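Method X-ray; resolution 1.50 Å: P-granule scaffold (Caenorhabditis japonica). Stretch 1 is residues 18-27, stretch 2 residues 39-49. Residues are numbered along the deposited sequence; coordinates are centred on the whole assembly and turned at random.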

ATOM      1  N   PHE C  18      -7.702 -12.855   7.613  1.00 15.63           N
ATOM      2  CA  PHE C  18      -6.953 -14.070   7.947  1.00 15.80           C
ATOM      3  C   PHE C  18      -7.484 -14.792   9.185  1.00 19.15           C
ATOM      4  O   PHE C  18      -7.187 -15.975   9.368  1.00 17.00           O
ATOM      5  N   PHE C  19      -8.256 -14.116  10.047  1.00 15.69           N
ATOM      6  CA  PHE C  19      -8.628 -14.656  11.363  1.00 16.51           C
ATOM      7  C   PHE C  19     -10.123 -14.502  11.690  1.00 17.32           C
ATOM      8  O   PHE C  19     -10.486 -14.087  12.792  1.00 17.33           O
ATOM      9  N   PRO C  20     -11.018 -14.866  10.781  1.00 15.73           N
ATOM     10  CA  PRO C  20     -12.454 -14.682  11.113  1.00 16.94           C
ATOM     11  C   PRO C  20     -12.950 -15.462  12.325  1.00 18.92           C
ATOM     12  O   PRO C  20     -13.749 -14.912  13.100  1.00 18.75           O
ATOM     13  N   ASN C  21     -12.524 -16.719  12.530  1.00 18.33           N
ATOM     14  CA  ASN C  21     -13.043 -17.444  13.690  1.00 18.37           C
ATOM     15  C   ASN C  21     -12.446 -16.905  14.987  1.00 21.18           C
ATOM     16  O   ASN C  21     -13.102 -16.972  16.034  1.00 18.80           O
ATOM     17  N   LEU C  22     -11.231 -16.343  14.944  1.00 18.95           N
ATOM     18  CA  LEU C  22     -10.669 -15.708  16.138  1.00 17.29           C
ATOM     19  C   LEU C  22     -11.464 -14.464  16.502  1.00 18.39           C
ATOM     20  O   LEU C  22     -11.745 -14.211  17.682  1.00 18.06           O
ATOM     21  N   ALA C  23     -11.794 -13.650  15.498  1.00 19.23           N
ATOM     22  CA  ALA C  23     -12.609 -12.468  15.738  1.00 17.07           C
ATOM     23  C   ALA C  23     -13.959 -12.848  16.345  1.00 18.39           C
ATOM     24  O   ALA C  23     -14.407 -12.240  17.316  1.00 18.26           O
ATOM     25  N   LEU C  24     -14.631 -13.824  15.751  1.00 15.88           N
ATOM     26  CA  LEU C  24     -15.922 -14.248  16.251  1.00 18.01           C
ATOM     27  C   LEU C  24     -15.799 -14.777  17.672  1.00 19.70           C
ATOM     28  O   LEU C  24     -16.633 -14.460  18.532  1.00 20.56           O
ATOM     29  N   TYR C  25     -14.771 -15.590  17.934  1.00 17.82           N
ATOM     30  CA  TYR C  25     -14.549 -16.092  19.283  1.00 20.20           C
ATOM     31  C   TYR C  25     -14.466 -14.943  20.285  1.00 20.14           C
ATOM     32  O   TYR C  25     -15.101 -14.978  21.345  1.00 20.11           O
ATOM     33  N   ALA C  26     -13.685 -13.914  19.962  1.00 19.60           N
ATOM     34  CA  ALA C  26     -13.454 -12.830  20.909  1.00 19.94           C
ATOM     35  C   ALA C  26     -14.723 -12.036  21.166  1.00 21.90           C
ATOM     36  O   ALA C  26     -14.985 -11.614  22.305  1.00 21.79           O
ATOM     37  N   VAL C  27     -15.521 -11.809  20.116  1.00 19.87           N
ATOM     38  CA  VAL C  27     -16.779 -11.079  20.251  1.00 22.75           C
ATOM     39  C   VAL C  27     -17.771 -11.840  21.129  1.00 23.29           C
ATOM     40  O   VAL C  27     -18.541 -11.230  21.894  1.00 24.74           O
ATOM     41  N   LYS C  39      -9.444 -20.632  31.185  1.00 26.00           N
ATOM     42  CA  LYS C  39     -10.415 -21.567  30.640  1.00 31.92           C
ATOM     43  C   LYS C  39     -10.874 -21.165  29.257  1.00 32.34           C
ATOM     44  O   LYS C  39     -11.606 -21.928  28.616  1.00 32.36           O
ATOM     45  N   ALA C  40     -10.476 -19.981  28.804  1.00 28.41           N
ATOM     46  CA  ALA C  40     -10.777 -19.541  27.459  1.00 27.43           C
ATOM     47  C   ALA C  40      -9.769 -20.119  26.476  1.00 29.01           C
ATOM     48  O   ALA C  40      -8.744 -20.699  26.837  1.00 28.67           O
ATOM     49  N   ASN C  41     -10.072 -19.953  25.204  1.00 26.53           N
ATOM     50  CA  ASN C  41      -9.172 -20.418  24.169  1.00 25.09           C
ATOM     51  C   ASN C  41      -7.811 -19.723  24.276  1.00 26.23           C
ATOM     52  O   ASN C  41      -7.732 -18.495  24.417  1.00 25.00           O
ATOM     53  N   SER C  42      -6.741 -20.514  24.212  1.00 25.91           N
ATOM     54  CA  SER C  42      -5.411 -19.990  24.505  1.00 22.73           C
ATOM     55  C   SER C  42      -4.891 -19.055  23.419  1.00 26.28           C
ATOM     56  O   SER C  42      -4.113 -18.153  23.716  1.00 25.26           O
ATOM     57  N   PHE C  43      -5.267 -19.277  22.162  1.00 22.64           N
ATOM     58  CA  PHE C  43      -4.877 -18.367  21.080  1.00 26.81           C
ATOM     59  C   PHE C  43      -5.519 -16.995  21.286  1.00 23.25           C
ATOM     60  O   PHE C  43      -4.825 -15.965  21.288  1.00 21.87           O
ATOM     61  N   ALA C  44      -6.831 -16.969  21.548  1.00 21.84           N
ATOM     62  CA  ALA C  44      -7.512 -15.714  21.843  1.00 20.05           C
ATOM     63  C   ALA C  44      -6.960 -15.054  23.097  1.00 24.77           C
ATOM     64  O   ALA C  44      -6.759 -13.830  23.129  1.00 21.70           O
ATOM     65  N   ALA C  45      -6.708 -15.834  24.150  1.00 21.93           N
ATOM     66  CA  ALA C  45      -6.241 -15.224  25.386  1.00 21.46           C
ATOM     67  C   ALA C  45      -4.904 -14.532  25.190  1.00 23.25           C
ATOM     68  O   ALA C  45      -4.670 -13.450  25.741  1.00 23.62           O
ATOM     69  N   TYR C  46      -4.002 -15.152  24.430  1.00 23.38           N
ATOM     70  CA  TYR C  46      -2.703 -14.552  24.181  1.00 23.11           C
ATOM     71  C   TYR C  46      -2.818 -13.305  23.315  1.00 22.30           C
ATOM     72  O   TYR C  46      -2.216 -12.270  23.613  1.00 23.07           O
ATOM     73  N   VAL C  47      -3.562 -13.393  22.208  1.00 22.84           N
ATOM     74  CA  VAL C  47      -3.685 -12.252  21.294  1.00 25.01           C
ATOM     75  C   VAL C  47      -4.226 -11.008  22.001  1.00 22.62           C
ATOM     76  O   VAL C  47      -3.761  -9.877  21.749  1.00 24.61           O
ATOM     77  N   PHE C  48      -5.231 -11.183  22.858  1.00 21.62           N
ATOM     78  CA  PHE C  48      -5.947 -10.082  23.492  1.00 20.08           C
ATOM     79  C   PHE C  48      -5.326  -9.671  24.819  1.00 24.00           C
ATOM     80  O   PHE C  48      -5.898  -8.831  25.525  1.00 28.12           O
ATOM     81  N   GLY C  49      -4.189 -10.262  25.177  1.00 23.66           N
ATOM     82  CA  GLY C  49      -3.445  -9.831  26.346  1.00 25.38           C
ATOM     83  C   GLY C  49      -3.971 -10.350  27.656  1.00 27.62           C
ATOM     84  O   GLY C  49      -3.584  -9.826  28.712  1.00 29.74           O
TER

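Two helices of one chain, 20-27 and 42-47, cross steeply through a compact, mostly apolar contact that is pinned at one margin by a single hydrogen bond from a backbone amide to a tyrosine hydroxyl. Their axes approach to 10.1 Å at 79°, and the two stretches together bury 413 Å². At so steep an angle the helices share only a short length, so a few side chains from successive turns carry the packing. F19, L22, Y25 and A26 point toward the second stretch, whereas A23 and V27 point away, as expected of a helix that offers one side to its partner.

L22 and A44 mark the point where the backbones come nearest, their CA atoms 6.5 Å apart. L22, with chi1 t and chi2 p, packs against F43, A44 and V47. L22 CD1 lies 3.7 Å from A44 CA and 3.8 Å from A44 CB; the short side chain of alanine leaves the helix backbone within reach of the leucine. CD2 of L22 lies over one face of the F43 ring, 4.2 Å from the ring centroid in a CH-pi contact, and is also 4.2 Å from V47 CG2.

F43 leaves its backbone sideways, yet with chi1 t its ring ends nearer the first stretch. While one face receives L22, the ring edge meets F19: F43 CZ is 3.9 Å from F19 CE1. F19, chi1 m, occupies the N-cap position of the first helix, so the aromatic contact extends the packing to the residue just before that helix. A phenylalanine ring suits this buried place because it is apolar throughout, and can take a methyl on its face and another ring at its edge.

Further along the first helix, Y25 combines apolar packing with a polar anchor. Its chi1 is t, and the long side chain reaches the start of the second helix, where its OH accepts a hydrogen bond from N41 N at 2.9 Å. The N-H...O angle of 168° is nearly straight. N41 CB sits over one face of the Y25 ring, 3.9 Å from the ring centroid in a CH-pi contact, and Y25 CD2 lies 3.6 Å from A44 CB. A40 adds a smaller contact, its CB 3.5 Å from Y25 OH.

N41 is itself the N-cap of the second helix. With chi1 t, its OD1 accepts from A44 N at 3.0 Å, satisfying an amide in the first turn that has no preceding helical carbonyl to bond. Asparagine suits the position because its short side chain can carry an acceptor back to the helix start, while its CB remains free to pack on Y25.

At the other end of the second helix, F48, chi1 m, has its CA-to-CB bond toward the first stretch, and its CZ comes 3.5 Å from A26 CB. Alanine's single methyl allows this close approach. G49 then ends the helix in a Schellman motif, its positive phi being favourable for glycine.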

ATOM      1  CB  PHE C  18      -5.476 -13.727   8.178  1.00 14.80           C
ATOM      2  CG  PHE C  18      -4.717 -13.369   6.925  1.00 16.70           C
ATOM      3  CD1 PHE C  18      -4.519 -12.041   6.564  1.00 16.25           C
ATOM      4  CD2 PHE C  18      -4.186 -14.373   6.106  1.00 18.59           C
ATOM      5  CE1 PHE C  18      -3.822 -11.721   5.413  1.00 15.73           C
ATOM      6  CE2 PHE C  18      -3.480 -14.049   4.962  1.00 19.90           C
ATOM      7  CZ  PHE C  18      -3.313 -12.728   4.601  1.00 18.46           C
ATOM      8  CB  PHE C  19      -7.787 -13.977  12.442  1.00 18.33           C
ATOM      9  CG  PHE C  19      -6.294 -14.195  12.281  1.00 19.12           C
ATOM     10  CD1 PHE C  19      -5.746 -15.420  12.554  1.00 18.95           C
ATOM     11  CD2 PHE C  19      -5.471 -13.167  11.817  1.00 19.91           C
ATOM     12  CE1 PHE C  19      -4.359 -15.636  12.402  1.00 19.56           C
ATOM     13  CE2 PHE C  19      -4.105 -13.373  11.659  1.00 19.29           C
ATOM     14  CZ  PHE C  19      -3.565 -14.622  11.954  1.00 19.27           C
ATOM     15  CB  PRO C  20     -13.166 -15.136   9.836  1.00 17.88           C
ATOM     16  CG  PRO C  20     -12.194 -15.995   9.121  1.00 21.60           C
ATOM     17  CD  PRO C  20     -10.860 -15.417   9.417  1.00 16.19           C
ATOM     18  CB  ASN C  21     -12.775 -18.947  13.533  1.00 19.97           C
ATOM     19  CG  ASN C  21     -13.576 -19.788  14.505  1.00 22.85           C
ATOM     20  OD1 ASN C  21     -14.760 -19.518  14.757  1.00 26.95           O
ATOM     21  ND2 ASN C  21     -12.952 -20.845  15.024  1.00 26.19           N
ATOM     22  CB  LEU C  22      -9.197 -15.360  15.906  1.00 18.23           C
ATOM     23  CG  LEU C  22      -8.468 -14.614  17.028  1.00 21.85           C
ATOM     24  CD1 LEU C  22      -8.363 -15.489  18.257  1.00 26.81           C
ATOM     25  CD2 LEU C  22      -7.071 -14.198  16.587  1.00 22.13           C
ATOM     26  CB  ALA C  23     -12.791 -11.714  14.426  1.00 17.87           C
ATOM     27  CB  LEU C  24     -16.499 -15.332  15.337  1.00 20.35           C
ATOM     28  CG  LEU C  24     -17.839 -15.921  15.815  1.00 23.85           C
ATOM     29  CD1 LEU C  24     -18.924 -14.832  15.955  1.00 22.43           C
ATOM     30  CD2 LEU C  24     -18.303 -16.994  14.853  1.00 28.53           C
ATOM     31  CB  TYR C  25     -13.276 -16.960  19.346  1.00 18.54           C
ATOM     32  CG  TYR C  25     -13.091 -17.527  20.737  1.00 21.21           C
ATOM     33  CD1 TYR C  25     -13.629 -18.751  21.065  1.00 25.50           C
ATOM     34  CD2 TYR C  25     -12.457 -16.797  21.730  1.00 20.81           C
ATOM     35  CE1 TYR C  25     -13.507 -19.258  22.353  1.00 25.47           C
ATOM     36  CE2 TYR C  25     -12.345 -17.283  23.012  1.00 23.75           C
ATOM     37  CZ  TYR C  25     -12.874 -18.516  23.312  1.00 28.24           C
ATOM     38  OH  TYR C  25     -12.759 -18.979  24.603  1.00 28.26           O
ATOM     39  CB  ALA C  26     -12.348 -11.913  20.382  1.00 20.45           C
ATOM     40  CB  VAL C  27     -17.354 -10.784  18.851  1.00 23.53           C
ATOM     41  CG1 VAL C  27     -18.849 -10.412  18.932  1.00 31.67           C
ATOM     42  CG2 VAL C  27     -16.512  -9.665  18.164  1.00 25.70           C
ATOM     43  CB  LYS C  39     -11.632 -21.692  31.567  1.00 32.60           C
ATOM     44  CG  LYS C  39     -11.595 -22.963  32.422  1.00 53.00           C
ATOM     45  CD  LYS C  39     -12.054 -22.712  33.829  1.00 58.85           C
ATOM     46  CE  LYS C  39     -12.662 -23.963  34.422  1.00 56.81           C
ATOM     47  NZ  LYS C  39     -11.685 -25.086  34.452  1.00 64.59           N
ATOM     48  CB  ALA C  40     -10.755 -18.011  27.368  1.00 26.67           C
ATOM     49  CB  ASN C  41      -9.787 -20.154  22.799  1.00 28.72           C
ATOM     50  CG  ASN C  41      -8.858 -20.550  21.681  1.00 35.17           C
ATOM     51  OD1 ASN C  41      -8.028 -19.759  21.263  1.00 29.10           O
ATOM     52  ND2 ASN C  41      -8.974 -21.789  21.206  1.00 34.25           N
ATOM     53  CB  SER C  42      -4.417 -21.133  24.698  1.00 32.63           C
ATOM     54  OG  SER C  42      -4.152 -21.772  23.459  1.00 41.86           O
ATOM     55  CB  PHE C  43      -5.267 -19.034  19.747  1.00 27.27           C
ATOM     56  CG  PHE C  43      -4.926 -18.269  18.477  1.00 23.98           C
ATOM     57  CD1 PHE C  43      -4.022 -17.209  18.429  1.00 26.26           C
ATOM     58  CD2 PHE C  43      -5.524 -18.675  17.290  1.00 26.73           C
ATOM     59  CE1 PHE C  43      -3.767 -16.546  17.218  1.00 24.94           C
ATOM     60  CE2 PHE C  43      -5.264 -18.031  16.099  1.00 28.05           C
ATOM     61  CZ  PHE C  43      -4.381 -16.979  16.059  1.00 23.37           C
ATOM     62  CB  ALA C  44      -9.013 -15.940  21.974  1.00 21.53           C
ATOM     63  CB  ALA C  45      -6.146 -16.280  26.491  1.00 22.79           C
ATOM     64  CB  TYR C  46      -1.796 -15.573  23.518  1.00 22.30           C
ATOM     65  CG  TYR C  46      -0.396 -15.096  23.295  1.00 22.18           C
ATOM     66  CD1 TYR C  46       0.470 -14.987  24.363  1.00 27.85           C
ATOM     67  CD2 TYR C  46       0.072 -14.786  22.027  1.00 27.09           C
ATOM     68  CE1 TYR C  46       1.771 -14.580  24.189  1.00 35.40           C
ATOM     69  CE2 TYR C  46       1.374 -14.363  21.834  1.00 31.93           C
ATOM     70  CZ  TYR C  46       2.225 -14.266  22.926  1.00 44.64           C
ATOM     71  OH  TYR C  46       3.540 -13.858  22.787  1.00 35.81           O
ATOM     72  CB  VAL C  47      -4.579 -12.639  20.104  1.00 24.20           C
ATOM     73  CG1 VAL C  47      -5.046 -11.394  19.362  1.00 25.82           C
ATOM     74  CG2 VAL C  47      -3.818 -13.565  19.168  1.00 28.51           C
ATOM     75  CB  PHE C  48      -7.434 -10.449  23.641  1.00 23.62           C
ATOM     76  CG  PHE C  48      -8.181 -10.308  22.351  1.00 22.18           C
ATOM     77  CD1 PHE C  48      -8.261 -11.355  21.440  1.00 22.80           C
ATOM     78  CD2 PHE C  48      -8.745  -9.093  22.006  1.00 21.08           C
ATOM     79  CE1 PHE C  48      -8.901 -11.172  20.214  1.00 21.71           C
ATOM     80  CE2 PHE C  48      -9.356  -8.910  20.777  1.00 19.83           C
ATOM     81  CZ  PHE C  48      -9.461  -9.949  19.898  1.00 20.03           C
TER